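PDB 1QQR: streptokinase domain B from Streptococcus dysgalactiae subsp. equisimilis, which probably helps streptokinase to activate plasminogen without itself cutting it, as one domain of a bacterial fibrinolytic activator protein. Local coordinates for residues 7-12 and 35-40; 44-49 and 88-93; 66-71 and 123-128; 96-101 and 114-119. One frame throughout, in Å; residues are numbered along the deposited sequence.

Contact 1: residues 7-12 and 35-40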
loop_
_atom_site.group_PDB
_atom_site.type_symbol
_atom_site.label_atom_id
_atom_site.label_comp_id
_atom_site.label_asym_id
_atom_site.label_seq_id
_atom_site.Cartn_x
_atom_site.Cartn_y
_atom_site.Cartn_z
ATOM N N SER A 7 6.338 13.727 -10.661
ATOM C CA SER A 7 5.397 13.484 -9.590
ATOM C C SER A 7 5.151 11.994 -9.466
ATOM O O SER A 7 5.328 11.247 -10.425
ATOM C CB SER A 7 4.078 14.149 -9.959
ATOM O OG SER A 7 3.555 14.895 -8.895
ATOM N N VAL A 8 4.740 11.555 -8.288
ATOM C CA VAL A 8 4.400 10.155 -8.121
ATOM C C VAL A 8 3.112 10.066 -7.317
ATOM O O VAL A 8 3.067 10.499 -6.163
ATOM C CB VAL A 8 5.523 9.375 -7.436
ATOM C CG1 VAL A 8 5.060 7.964 -7.101
ATOM C CG2 VAL A 8 6.696 9.288 -8.367
ATOM N N ASP A 9 2.046 9.571 -7.939
ATOM C CA ASP A 9 0.778 9.417 -7.208
ATOM C C ASP A 9 0.977 8.165 -6.373
ATOM O O ASP A 9 1.256 7.092 -6.923
ATOM C CB ASP A 9 -0.417 9.152 -8.133
ATOM C CG ASP A 9 -0.834 10.365 -8.926
ATOM O OD1 ASP A 9 -0.599 11.492 -8.454
ATOM O OD2 ASP A 9 -1.419 10.176 -10.015
ATOM N N VAL A 10 0.859 8.295 -5.059
ATOM C CA VAL A 10 1.032 7.139 -4.197
ATOM C C VAL A 10 -0.327 6.538 -3.869
ATOM O O VAL A 10 -1.131 7.140 -3.146
ATOM C CB VAL A 10 1.756 7.510 -2.877
ATOM C CG1 VAL A 10 1.969 6.265 -2.022
ATOM C CG2 VAL A 10 3.083 8.161 -3.179
ATOM N N GLU A 11 -0.584 5.363 -4.432
ATOM C CA GLU A 11 -1.823 4.663 -4.170
ATOM C C GLU A 11 -1.611 3.603 -3.088
ATOM O O GLU A 11 -0.512 3.054 -2.912
ATOM C CB GLU A 11 -2.365 4.036 -5.448
ATOM C CG GLU A 11 -3.077 5.042 -6.331
ATOM C CD GLU A 11 -3.357 4.512 -7.729
ATOM O OE1 GLU A 11 -3.839 3.370 -7.863
ATOM O OE2 GLU A 11 -3.104 5.247 -8.703
ATOM N N TYR A 12 -2.686 3.298 -2.377
ATOM C CA TYR A 12 -2.599 2.357 -1.277
ATOM C C TYR A 12 -3.663 1.289 -1.311
ATOM O O TYR A 12 -4.822 1.556 -1.615
ATOM C CB TYR A 12 -2.713 3.146 0.027
ATOM C CG TYR A 12 -2.550 2.338 1.283
ATOM C CD1 TYR A 12 -1.304 1.907 1.694
ATOM C CD2 TYR A 12 -3.654 2.022 2.073
ATOM C CE1 TYR A 12 -1.151 1.178 2.868
ATOM C CE2 TYR A 12 -3.522 1.287 3.259
ATOM C CZ TYR A 12 -2.265 0.871 3.656
ATOM O OH TYR A 12 -2.111 0.205 4.860
ATOM N N LEU A 35 -3.339 7.973 -1.739
ATOM C CA LEU A 35 -2.921 8.540 -0.478
ATOM C C LEU A 35 -2.589 10.001 -0.734
ATOM O O LEU A 35 -3.140 10.899 -0.115
ATOM C CB LEU A 35 -1.679 7.820 0.002
ATOM C CG LEU A 35 -1.801 7.091 1.323
ATOM C CD1 LEU A 35 -3.131 6.326 1.365
ATOM C CD2 LEU A 35 -0.581 6.188 1.485
ATOM N N LYS A 36 -1.664 10.221 -1.659
ATOM C CA LYS A 36 -1.238 11.562 -2.010
ATOM C C LYS A 36 -0.280 11.564 -3.198
ATOM O O LYS A 36 0.204 10.520 -3.637
ATOM C CB LYS A 36 -0.573 12.226 -0.799
ATOM C CG LYS A 36 0.469 11.371 -0.094
ATOM C CD LYS A 36 0.821 11.960 1.289
ATOM C CE LYS A 36 1.687 11.000 2.138
ATOM N NZ LYS A 36 2.136 11.551 3.471
ATOM N N THR A 37 -0.027 12.752 -3.719
ATOM C CA THR A 37 0.884 12.928 -4.824
ATOM C C THR A 37 2.126 13.525 -4.201
ATOM O O THR A 37 2.071 14.574 -3.575
ATOM C CB THR A 37 0.282 13.877 -5.848
ATOM O OG1 THR A 37 -1.005 13.374 -6.216
ATOM C CG2 THR A 37 1.159 13.957 -7.096
ATOM N N LEU A 38 3.244 12.836 -4.346
ATOM C CA LEU A 38 4.488 13.288 -3.748
ATOM C C LEU A 38 5.549 13.457 -4.803
ATOM O O LEU A 38 5.320 13.197 -5.979
ATOM C CB LEU A 38 4.976 12.259 -2.724
ATOM C CG LEU A 38 4.051 12.054 -1.527
ATOM C CD1 LEU A 38 4.646 10.992 -0.601
ATOM C CD2 LEU A 38 3.882 13.378 -0.795
ATOM N N ALA A 39 6.726 13.882 -4.370
ATOM C CA ALA A 39 7.840 14.070 -5.284
ATOM C C ALA A 39 8.901 13.032 -4.961
ATOM O O ALA A 39 8.929 12.479 -3.856
ATOM C CB ALA A 39 8.418 15.487 -5.121
ATOM N N ILE A 40 9.757 12.757 -5.935
ATOM C CA ILE A 40 10.857 11.822 -5.763
ATOM C C ILE A 40 11.602 12.272 -4.498
ATOM O O ILE A 40 11.864 13.467 -4.323
ATOM C CB ILE A 40 11.816 11.884 -6.996
ATOM C CG1 ILE A 40 11.395 10.861 -8.054
ATOM C CG2 ILE A 40 13.249 11.637 -6.566
ATOM C CD1 ILE A 40 10.063 11.160 -8.702
#
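Val-8 to Tyr-12 and Leu-35 to Leu-38 pair as antiparallel strands in the mixed sheet of the beta-grasp fold known for this family, which packs against the helix 46-60, and a classic beta bulge marks one end of the pairing. There Leu-35 and Lys-36 both face Val-10: Val-10 O takes a short bond from Leu-35 N at 2.7 Å and only a weak one from Lys-36 N. Val-10 N returns a bond to Lys-36 O, and Val-8 and Leu-38 bond to each other through both N and O.

The tight side is mainly apolar, with Lys-36 at its margin. Val-10 sets CG2 beside its own backbone N (chi1 -178° for CG1), and this methyl meets Leu-38 CD1 at 4.1 Å. Near the bulge, Leu-35 CD1 presses on Tyr-12 CB at 3.5 Å, while the phenol runs on into the core to bond Glu-122. Branched aliphatic chains suit this face, which Ile-120 and Leu-49 help to close.

The other face is looser and more polar. Asp-9 and Thr-37, a non-hydrogen-bonded pair, lie side by side and point the same way, as short polar chains can where solvent is near. With OG1 beside its backbone N (chi1 -54°), the threonine can reach across, and Thr-37 OG1 donates to Asp-9 OD1 at 3.0 Å, meeting that oxygen on its anti side, 28° out of the carboxylate plane.

Contact 2: residues 44-49 and 88-93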
loop_
_atom_site.group_PDB
_atom_site.type_symbol
_atom_site.label_atom_id
_atom_site.label_comp_id
_atom_site.label_asym_id
_atom_site.label_seq_id
_atom_site.Cartn_x
_atom_site.Cartn_y
_atom_site.Cartn_z
ATOM N N ILE A 44 7.405 8.416 3.394
ATOM C CA ILE A 44 6.162 7.941 3.990
ATOM C C ILE A 44 6.687 6.979 5.040
ATOM O O ILE A 44 7.558 6.179 4.728
ATOM C CB ILE A 44 5.321 7.176 2.965
ATOM C CG1 ILE A 44 4.949 8.114 1.822
ATOM C CG2 ILE A 44 4.058 6.657 3.598
ATOM C CD1 ILE A 44 4.339 7.425 0.655
ATOM N N THR A 45 6.181 7.067 6.268
ATOM C CA THR A 45 6.651 6.204 7.344
ATOM C C THR A 45 5.626 5.130 7.661
ATOM O O THR A 45 4.440 5.274 7.332
ATOM C CB THR A 45 6.862 7.001 8.641
ATOM O OG1 THR A 45 5.638 7.668 8.981
ATOM C CG2 THR A 45 7.950 8.042 8.465
ATOM N N SER A 46 6.087 4.067 8.319
ATOM C CA SER A 46 5.207 2.975 8.725
ATOM C C SER A 46 4.099 3.467 9.668
ATOM O O SER A 46 2.972 2.979 9.607
ATOM C CB SER A 46 6.021 1.883 9.392
ATOM O OG SER A 46 6.896 2.454 10.338
ATOM N N GLN A 47 4.383 4.455 10.511
ATOM C CA GLN A 47 3.327 4.948 11.404
ATOM C C GLN A 47 2.188 5.587 10.622
ATOM O O GLN A 47 1.019 5.428 10.965
ATOM C CB GLN A 47 3.870 5.952 12.429
ATOM C CG GLN A 47 4.785 5.331 13.479
ATOM C CD GLN A 47 6.223 5.260 13.037
ATOM O OE1 GLN A 47 7.092 4.847 13.802
ATOM N NE2 GLN A 47 6.490 5.660 11.802
ATOM N N GLU A 48 2.531 6.322 9.575
ATOM C CA GLU A 48 1.520 6.946 8.734
ATOM C C GLU A 48 0.676 5.885 8.030
ATOM O O GLU A 48 -0.534 6.046 7.885
ATOM C CB GLU A 48 2.178 7.821 7.678
ATOM C CG GLU A 48 3.036 8.931 8.270
ATOM C CD GLU A 48 3.671 9.804 7.194
ATOM O OE1 GLU A 48 3.303 10.997 7.114
ATOM O OE2 GLU A 48 4.525 9.291 6.435
ATOM N N LEU A 49 1.320 4.808 7.586
ATOM C CA LEU A 49 0.599 3.747 6.888
ATOM C C LEU A 49 -0.341 3.036 7.870
ATOM O O LEU A 49 -1.506 2.729 7.525
ATOM C CB LEU A 49 1.584 2.764 6.234
ATOM C CG LEU A 49 2.422 3.369 5.097
ATOM C CD1 LEU A 49 3.355 2.307 4.550
ATOM C CD2 LEU A 49 1.514 3.901 3.972
ATOM N N ASP A 88 9.410 -6.551 10.314
ATOM C CA ASP A 88 9.210 -6.427 11.754
ATOM C C ASP A 88 9.910 -5.280 12.455
ATOM O O ASP A 88 10.519 -5.471 13.506
ATOM C CB ASP A 88 9.575 -7.743 12.450
ATOM C CG ASP A 88 8.526 -8.831 12.236
ATOM O OD1 ASP A 88 7.339 -8.593 12.557
ATOM O OD2 ASP A 88 8.888 -9.927 11.755
ATOM N N GLN A 89 9.809 -4.086 11.882
ATOM C CA GLN A 89 10.411 -2.892 12.468
ATOM C C GLN A 89 9.785 -1.699 11.768
ATOM O O GLN A 89 9.274 -1.834 10.659
ATOM C CB GLN A 89 11.924 -2.895 12.245
ATOM C CG GLN A 89 12.309 -2.885 10.782
ATOM C CD GLN A 89 13.807 -3.008 10.541
ATOM O OE1 GLN A 89 14.417 -4.003 10.903
ATOM N NE2 GLN A 89 14.398 -1.995 9.916
ATOM N N GLU A 90 9.790 -0.541 12.421
ATOM C CA GLU A 90 9.245 0.660 11.804
ATOM C C GLU A 90 10.119 0.970 10.594
ATOM O O GLU A 90 11.284 0.569 10.545
ATOM C CB GLU A 90 9.266 1.817 12.789
ATOM C CG GLU A 90 8.454 1.534 14.040
ATOM C CD GLU A 90 6.979 1.283 13.760
ATOM O OE1 GLU A 90 6.245 0.922 14.703
ATOM O OE2 GLU A 90 6.537 1.455 12.605
ATOM N N PHE A 91 9.563 1.655 9.604
ATOM C CA PHE A 91 10.331 1.965 8.412
ATOM C C PHE A 91 9.905 3.268 7.761
ATOM O O PHE A 91 8.867 3.833 8.089
ATOM C CB PHE A 91 10.193 0.820 7.391
ATOM C CG PHE A 91 8.753 0.532 6.952
ATOM C CD1 PHE A 91 8.042 1.433 6.156
ATOM C CD2 PHE A 91 8.123 -0.655 7.323
ATOM C CE1 PHE A 91 6.728 1.153 5.735
ATOM C CE2 PHE A 91 6.811 -0.941 6.909
ATOM C CZ PHE A 91 6.113 -0.033 6.112
ATOM N N THR A 92 10.723 3.737 6.835
ATOM C CA THR A 92 10.403 4.926 6.071
ATOM C C THR A 92 10.579 4.519 4.610
ATOM O O THR A 92 11.502 3.790 4.262
ATOM C CB THR A 92 11.370 6.095 6.348
ATOM O OG1 THR A 92 12.705 5.633 6.151
ATOM C CG2 THR A 92 11.207 6.637 7.761
ATOM N N TYR A 93 9.665 4.951 3.760
ATOM C CA TYR A 93 9.790 4.654 2.351
ATOM C C TYR A 93 10.024 5.986 1.662
ATOM O O TYR A 93 9.265 6.948 1.857
ATOM C CB TYR A 93 8.526 4.013 1.785
ATOM C CG TYR A 93 8.515 4.053 0.266
ATOM C CD1 TYR A 93 9.514 3.413 -0.475
ATOM C CD2 TYR A 93 7.551 4.786 -0.424
ATOM C CE1 TYR A 93 9.546 3.512 -1.872
ATOM C CE2 TYR A 93 7.583 4.896 -1.820
ATOM C CZ TYR A 93 8.579 4.262 -2.534
ATOM O OH TYR A 93 8.642 4.415 -3.906
#
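A capping box opens the helix 46-60 exactly where the short strand 43-45 pairs antiparallel with strand 92-94. Thr-45, the N-cap, gives its backbone N to Glu-48 OE2 at 2.8 Å, and Thr-45 OG1 accepts a weak bond from Glu-48 N. In the strand pair, Ile-44 and Tyr-93 exchange two backbone bonds, while Thr-45 and Thr-92 touch through their CG2 methyls on the exposed face.

Ser-46 carries the join between helix and loop. Its N bonds Phe-91 O, and its hydroxyl, held between backbone N and carbonyl carbon (chi1 47°), works twice: Ser-46 OG accepts from Phe-91 N at 2.9 Å and donates to the anti lone pair of Glu-90 OE2 at 2.5 Å. A small hydroxyl suits a place where donor and acceptor lie so close to the chain. The Glu-90 carboxylate also stacks against the Gln-47 amide, their planes 21° apart.

Inward of these polar groups the Phe-91 ring is buried, with Arg-69 and Glu-122 also against it. Leu-49 CD1 lies at the ring's edge, 3.8 Å from Phe-91 CE1. Over one face sits Ser-46 CB, 3.6 Å from the centroid of the Phe-91 ring and only 3° off its normal, a CH-pi contact.

Contact 3: residues 66-71 and 123-128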
loop_
_atom_site.group_PDB
_atom_site.type_symbol
_atom_site.label_atom_id
_atom_site.label_comp_id
_atom_site.label_asym_id
_atom_site.label_seq_id
_atom_site.Cartn_x
_atom_site.Cartn_y
_atom_site.Cartn_z
ATOM N N ILE A 66 -6.067 -3.408 14.367
ATOM C CA ILE A 66 -4.839 -3.933 13.801
ATOM C C ILE A 66 -4.181 -4.722 14.912
ATOM O O ILE A 66 -4.099 -4.260 16.044
ATOM C CB ILE A 66 -3.821 -2.830 13.429
ATOM C CG1 ILE A 66 -4.388 -1.893 12.372
ATOM C CG2 ILE A 66 -2.521 -3.474 12.960
ATOM C CD1 ILE A 66 -4.589 -2.514 11.056
ATOM N N TYR A 67 -3.704 -5.911 14.588
ATOM C CA TYR A 67 -3.023 -6.716 15.570
ATOM C C TYR A 67 -1.574 -6.563 15.174
ATOM O O TYR A 67 -0.763 -6.104 15.960
ATOM C CB TYR A 67 -3.451 -8.191 15.516
ATOM C CG TYR A 67 -2.616 -8.993 16.477
ATOM C CD1 TYR A 67 -2.590 -8.664 17.834
ATOM C CD2 TYR A 67 -1.737 -9.970 16.020
ATOM C CE1 TYR A 67 -1.700 -9.276 18.706
ATOM C CE2 TYR A 67 -0.838 -10.589 16.884
ATOM C CZ TYR A 67 -0.820 -10.234 18.226
ATOM O OH TYR A 67 0.095 -10.803 19.084
ATOM N N GLU A 68 -1.242 -6.944 13.945
ATOM C CA GLU A 68 0.114 -6.761 13.507
ATOM C C GLU A 68 0.271 -6.771 11.993
ATOM O O GLU A 68 -0.521 -7.372 11.270
ATOM C CB GLU A 68 1.043 -7.794 14.163
ATOM C CG GLU A 68 0.969 -9.197 13.615
ATOM C CD GLU A 68 2.041 -10.098 14.232
ATOM O OE1 GLU A 68 2.532 -11.002 13.519
ATOM O OE2 GLU A 68 2.386 -9.901 15.423
ATOM N N ARG A 69 1.310 -6.084 11.538
ATOM C CA ARG A 69 1.619 -5.971 10.129
ATOM C C ARG A 69 2.283 -7.254 9.633
ATOM O O ARG A 69 3.131 -7.820 10.304
ATOM C CB ARG A 69 2.553 -4.765 9.896
ATOM C CG ARG A 69 2.967 -4.605 8.427
ATOM C CD ARG A 69 3.959 -3.462 8.240
ATOM N NE ARG A 69 3.282 -2.170 8.274
ATOM C CZ ARG A 69 3.356 -1.293 9.269
ATOM N NH1 ARG A 69 4.089 -1.549 10.350
ATOM N NH2 ARG A 69 2.696 -0.149 9.176
ATOM N N ASP A 70 1.895 -7.721 8.455
ATOM C CA ASP A 70 2.495 -8.918 7.914
ATOM C C ASP A 70 3.472 -8.608 6.780
ATOM O O ASP A 70 4.538 -9.215 6.689
ATOM C CB ASP A 70 1.421 -9.869 7.424
ATOM C CG ASP A 70 2.001 -11.158 6.895
ATOM O OD1 ASP A 70 2.826 -11.767 7.604
ATOM O OD2 ASP A 70 1.638 -11.561 5.782
ATOM N N SER A 71 3.113 -7.680 5.903
ATOM C CA SER A 71 4.006 -7.301 4.806
ATOM C C SER A 71 3.627 -5.966 4.178
ATOM O O SER A 71 2.469 -5.542 4.239
ATOM C CB SER A 71 4.030 -8.382 3.721
ATOM O OG SER A 71 2.724 -8.763 3.352
ATOM N N LYS A 123 -0.617 -5.884 4.156
ATOM C CA LYS A 123 -1.444 -6.920 4.743
ATOM C C LYS A 123 -1.284 -6.853 6.269
ATOM O O LYS A 123 -0.177 -6.809 6.759
ATOM C CB LYS A 123 -1.005 -8.301 4.240
ATOM C CG LYS A 123 -1.778 -9.464 4.872
ATOM C CD LYS A 123 -1.325 -10.803 4.320
ATOM C CE LYS A 123 -1.013 -11.790 5.452
ATOM N NZ LYS A 123 -2.147 -12.008 6.398
ATOM N N TYR A 124 -2.379 -6.812 7.020
ATOM C CA TYR A 124 -2.258 -6.826 8.473
ATOM C C TYR A 124 -3.118 -7.937 9.046
ATOM O O TYR A 124 -4.141 -8.298 8.470
ATOM C CB TYR A 124 -2.746 -5.535 9.136
ATOM C CG TYR A 124 -1.926 -4.316 8.855
ATOM C CD1 TYR A 124 -2.067 -3.636 7.647
ATOM C CD2 TYR A 124 -1.066 -3.789 9.812
ATOM C CE1 TYR A 124 -1.399 -2.470 7.402
ATOM C CE2 TYR A 124 -0.377 -2.610 9.570
ATOM C CZ TYR A 124 -0.562 -1.960 8.346
ATOM O OH TYR A 124 0.077 -0.801 8.038
ATOM N N TYR A 125 -2.689 -8.484 10.178
ATOM C CA TYR A 125 -3.488 -9.479 10.871
ATOM C C TYR A 125 -4.363 -8.618 11.768
ATOM O O TYR A 125 -3.856 -7.680 12.373
ATOM C CB TYR A 125 -2.597 -10.384 11.726
ATOM C CG TYR A 125 -1.925 -11.453 10.907
ATOM C CD1 TYR A 125 -0.549 -11.431 10.680
ATOM C CD2 TYR A 125 -2.681 -12.460 10.304
ATOM C CE1 TYR A 125 0.056 -12.388 9.858
ATOM C CE2 TYR A 125 -2.090 -13.414 9.488
ATOM C CZ TYR A 125 -0.725 -13.373 9.266
ATOM O OH TYR A 125 -0.145 -14.310 8.437
ATOM N N VAL A 126 -5.665 -8.885 11.819
ATOM C CA VAL A 126 -6.546 -8.103 12.695
ATOM C C VAL A 126 -7.242 -8.951 13.763
ATOM O O VAL A 126 -7.369 -10.168 13.639
ATOM C CB VAL A 126 -7.612 -7.324 11.897
ATOM C CG1 VAL A 126 -6.923 -6.350 10.941
ATOM C CG2 VAL A 126 -8.516 -8.289 11.151
ATOM N N LEU A 127 -7.730 -8.300 14.803
ATOM C CA LEU A 127 -8.349 -9.015 15.914
ATOM C C LEU A 127 -9.645 -8.343 16.335
ATOM O O LEU A 127 -9.721 -7.110 16.376
ATOM C CB LEU A 127 -7.354 -8.995 17.079
ATOM C CG LEU A 127 -7.536 -9.725 18.398
ATOM C CD1 LEU A 127 -7.120 -11.182 18.246
ATOM C CD2 LEU A 127 -6.649 -9.070 19.429
ATOM N N LYS A 128 -10.676 -9.126 16.641
ATOM C CA LYS A 128 -11.912 -8.497 17.081
ATOM C C LYS A 128 -11.521 -7.942 18.445
ATOM O O LYS A 128 -10.860 -8.628 19.218
ATOM C CB LYS A 128 -13.053 -9.513 17.204
ATOM C CG LYS A 128 -14.445 -8.897 16.997
ATOM C CD LYS A 128 -15.571 -9.795 17.515
ATOM C CE LYS A 128 -15.671 -11.114 16.758
ATOM N NZ LYS A 128 -16.161 -10.953 15.350
HETATM O O HOH W 1 2.478 -14.862 8.476
#
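Tyr-67 and Glu-68 both face Tyr-125, the first of two classic beta bulges in this antiparallel pairing of strands 64-76 and 111-128. Tyr-125 O therefore takes two donors, Tyr-67 N at 2.8 Å and Glu-68 N at 3.1 Å, while Tyr-125 N gives its hydrogen to Glu-68 O. At the second bulge Asp-70 and Ser-71 share Lys-123: Asp-70 N donates to Lys-123 O, and Lys-123 N to Ser-71 O.

On the helix-facing side, the buried Tyr-124 ring is covered on one face by Ile-66 CD1, 4.2 Å from its centroid, and on the opposite face by Arg-69 CG. The arginine leaves the backbone with CG anti to N (chi1 178°) and runs alongside the ring, its guanidinium plane turned 57° from it. Arg-69 NH2 gives Tyr-124 OH a weak bond, but the main polar partner of both is Glu-122, which forms a salt bridge to Arg-69 NE and a hydrogen bond to the phenol. A long cation with several N-H groups suits a place where it can run along a ring and still meet that carboxylate.

The outward face is wetter. One water bridges the two strands, donating to Asp-70 OD1 at 3.2 Å and lying 2.7 Å from Tyr-125 OH.

Contact 4: residues 96-101 and 114-119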
loop_
_atom_site.group_PDB
_atom_site.type_symbol
_atom_site.label_atom_id
_atom_site.label_comp_id
_atom_site.label_asym_id
_atom_site.label_seq_id
_atom_site.Cartn_x
_atom_site.Cartn_y
_atom_site.Cartn_z
ATOM N N LYS A 96 11.021 6.443 -4.622
ATOM C CA LYS A 96 12.077 6.048 -5.548
ATOM C C LYS A 96 12.180 6.925 -6.811
ATOM O O LYS A 96 11.168 7.304 -7.405
ATOM C CB LYS A 96 11.824 4.587 -5.918
ATOM C CG LYS A 96 12.827 3.904 -6.786
ATOM C CD LYS A 96 12.339 2.478 -7.024
ATOM C CE LYS A 96 13.172 1.719 -8.052
ATOM N NZ LYS A 96 14.367 1.029 -7.458
ATOM N N ASN A 97 13.415 7.248 -7.198
ATOM C CA ASN A 97 13.689 8.067 -8.383
ATOM C C ASN A 97 13.349 7.258 -9.620
ATOM O O ASN A 97 13.553 6.041 -9.664
ATOM C CB ASN A 97 15.174 8.457 -8.443
ATOM C CG ASN A 97 15.431 9.674 -9.315
ATOM O OD1 ASN A 97 14.514 10.249 -9.913
ATOM N ND2 ASN A 97 16.688 10.082 -9.383
ATOM N N ARG A 98 12.827 7.928 -10.633
ATOM C CA ARG A 98 12.471 7.216 -11.841
ATOM C C ARG A 98 12.297 8.107 -13.055
ATOM O O ARG A 98 12.125 9.335 -12.970
ATOM C CB ARG A 98 11.169 6.417 -11.623
ATOM C CG ARG A 98 9.914 7.305 -11.601
ATOM C CD ARG A 98 8.734 6.634 -10.907
ATOM N NE ARG A 98 8.933 6.486 -9.463
ATOM C CZ ARG A 98 8.126 5.795 -8.654
ATOM N NH1 ARG A 98 7.062 5.167 -9.144
ATOM N NH2 ARG A 98 8.354 5.768 -7.341
ATOM N N GLU A 99 12.311 7.428 -14.192
ATOM C CA GLU A 99 12.125 8.027 -15.498
ATOM C C GLU A 99 10.654 8.428 -15.581
ATOM O O GLU A 99 9.794 7.708 -15.090
ATOM C CB GLU A 99 12.456 6.978 -16.552
ATOM C CG GLU A 99 12.957 7.554 -17.840
ATOM C CD GLU A 99 14.267 8.280 -17.671
ATOM O OE1 GLU A 99 15.261 7.623 -17.304
ATOM O OE2 GLU A 99 14.291 9.504 -17.906
ATOM N N GLN A 100 10.365 9.575 -16.184
ATOM C CA GLN A 100 8.989 10.062 -16.319
ATOM C C GLN A 100 8.186 9.115 -17.208
ATOM O O GLN A 100 8.622 8.763 -18.294
ATOM C CB GLN A 100 8.983 11.462 -16.930
ATOM C CG GLN A 100 7.623 11.953 -17.367
ATOM C CD GLN A 100 6.740 12.331 -16.203
ATOM O OE1 GLN A 100 7.160 13.069 -15.315
ATOM N NE2 GLN A 100 5.501 11.848 -16.209
ATOM N N ALA A 101 7.006 8.718 -16.744
ATOM C CA ALA A 101 6.156 7.797 -17.501
ATOM C C ALA A 101 5.499 8.421 -18.734
ATOM O O ALA A 101 5.147 9.614 -18.743
ATOM C CB ALA A 101 5.054 7.242 -16.595
ATOM N N ILE A 114 2.449 10.770 -18.865
ATOM C CA ILE A 114 1.349 10.497 -17.958
ATOM C C ILE A 114 1.928 10.384 -16.571
ATOM O O ILE A 114 3.163 10.326 -16.388
ATOM C CB ILE A 114 0.601 9.207 -18.317
ATOM C CG1 ILE A 114 1.585 8.050 -18.509
ATOM C CG2 ILE A 114 -0.241 9.434 -19.565
ATOM C CD1 ILE A 114 0.887 6.693 -18.562
ATOM N N ASN A 115 1.047 10.379 -15.587
ATOM C CA ASN A 115 1.485 10.320 -14.200
ATOM C C ASN A 115 2.122 9.011 -13.774
ATOM O O ASN A 115 1.688 7.927 -14.158
ATOM C CB ASN A 115 0.312 10.675 -13.290
ATOM C CG ASN A 115 -0.079 12.146 -13.414
ATOM O OD1 ASN A 115 -1.218 12.482 -13.748
ATOM N ND2 ASN A 115 0.882 13.033 -13.157
ATOM N N ASN A 116 3.197 9.131 -13.012
ATOM C CA ASN A 116 3.893 7.972 -12.486
ATOM C C ASN A 116 3.117 7.602 -11.227
ATOM O O ASN A 116 2.475 8.461 -10.607
ATOM C CB ASN A 116 5.334 8.342 -12.134
ATOM C CG ASN A 116 6.252 8.330 -13.344
ATOM O OD1 ASN A 116 6.892 7.316 -13.644
ATOM N ND2 ASN A 116 6.306 9.449 -14.054
ATOM N N THR A 117 3.154 6.336 -10.850
ATOM C CA THR A 117 2.422 5.919 -9.663
ATOM C C THR A 117 3.216 4.900 -8.880
ATOM O O THR A 117 4.010 4.157 -9.450
ATOM C CB THR A 117 1.057 5.227 -10.016
ATOM O OG1 THR A 117 1.318 4.100 -10.853
ATOM C CG2 THR A 117 0.114 6.153 -10.766
ATOM N N ASP A 118 2.985 4.897 -7.569
ATOM C CA ASP A 118 3.563 3.920 -6.650
ATOM C C ASP A 118 2.325 3.236 -6.069
ATOM O O ASP A 118 1.352 3.899 -5.702
ATOM C CB ASP A 118 4.303 4.577 -5.483
ATOM C CG ASP A 118 5.808 4.617 -5.678
ATOM O OD1 ASP A 118 6.329 3.933 -6.595
ATOM O OD2 ASP A 118 6.474 5.331 -4.887
ATOM N N LEU A 119 2.338 1.919 -6.014
ATOM C CA LEU A 119 1.221 1.224 -5.412
ATOM C C LEU A 119 1.795 0.576 -4.180
ATOM O O LEU A 119 2.629 -0.335 -4.289
ATOM C CB LEU A 119 0.636 0.127 -6.317
ATOM C CG LEU A 119 -0.377 -0.766 -5.575
ATOM C CD1 LEU A 119 -1.529 0.077 -5.051
ATOM C CD2 LEU A 119 -0.916 -1.858 -6.485
HETATM O O HOH W 2 4.539 11.819 -13.353
#
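Arg-98 and Asp-118 form the salt bridge at the heart of this contact, which ties the loop between strands 92-94 and 102-104 to strand 111-128. Arg-98 NH1 and NH2 both donate to Asp-118 OD1, at 2.9 Å and 2.8 Å, though the modelled place of OD1 is less sure; NH2 also makes a weak bond to Asp-118 OD2. The carboxylate comes to the guanidinium at its edge, the two planes 52° apart.

Behind it, the loop grips its own arginine. Arg-98 NE and NH2 reach Lys-96 O side-on, from one face of that carbonyl, at 3.1 Å and 3.2 Å. A bend at chi3 (69°) turns the guanidinium back to this carbonyl, which probably fixes its rotation. A long side chain with several N-H groups suits such a role, since one group can serve loop and strand together.

Farther along, Ile-114 N bonds Ala-101 O at 2.9 Å, from above the carbonyl plane. The small Ala-101 lets the chains approach closely, its CB 4.0 Å from Ile-114 CG1. Buried Asn-116 lies between Arg-98 and Ala-101, and a water accepts from both Gln-100 NE2 and Asn-116 N.

Both charges have further partners, which probably help to position them. Asp-77 forms a salt bridge to Arg-98 NH1, and Tyr-93 OH bonds Asp-118 OD2. Outside these, Gln-100 and Glu-99 bond the N-terminal chain at Lys-6 and Asn-3, while strand 8-18 flanks strand 111-128 through Asp-9 and His-76 of strand 64-76 packs against Arg-98.

Contacts 1, 3 and 4 all reach the mixed sheet. Strand 111-128 serves contact 4 and, farther along, contact 3, whose centres stand about 29 Å apart, and it bonds strand 8-18 of contact 1 beside contact 4. Contact 2 belongs to the separate two-stranded sheet and the start of the helix. Contact 3 is a surface contact, whereas the others are partly buried, yet each has an inner side. Contacts 1 and 2 share an aliphatic core where Ile-44 meets Val-10 and Leu-38. Backbone pairing runs through contacts 1 and 3; contact 2 adds the Ser-46 hydroxyl's bonds to its strand pair, and contact 4 turns on a buried ion pair, linked to contact 2 through Tyr-93 and Asp-118.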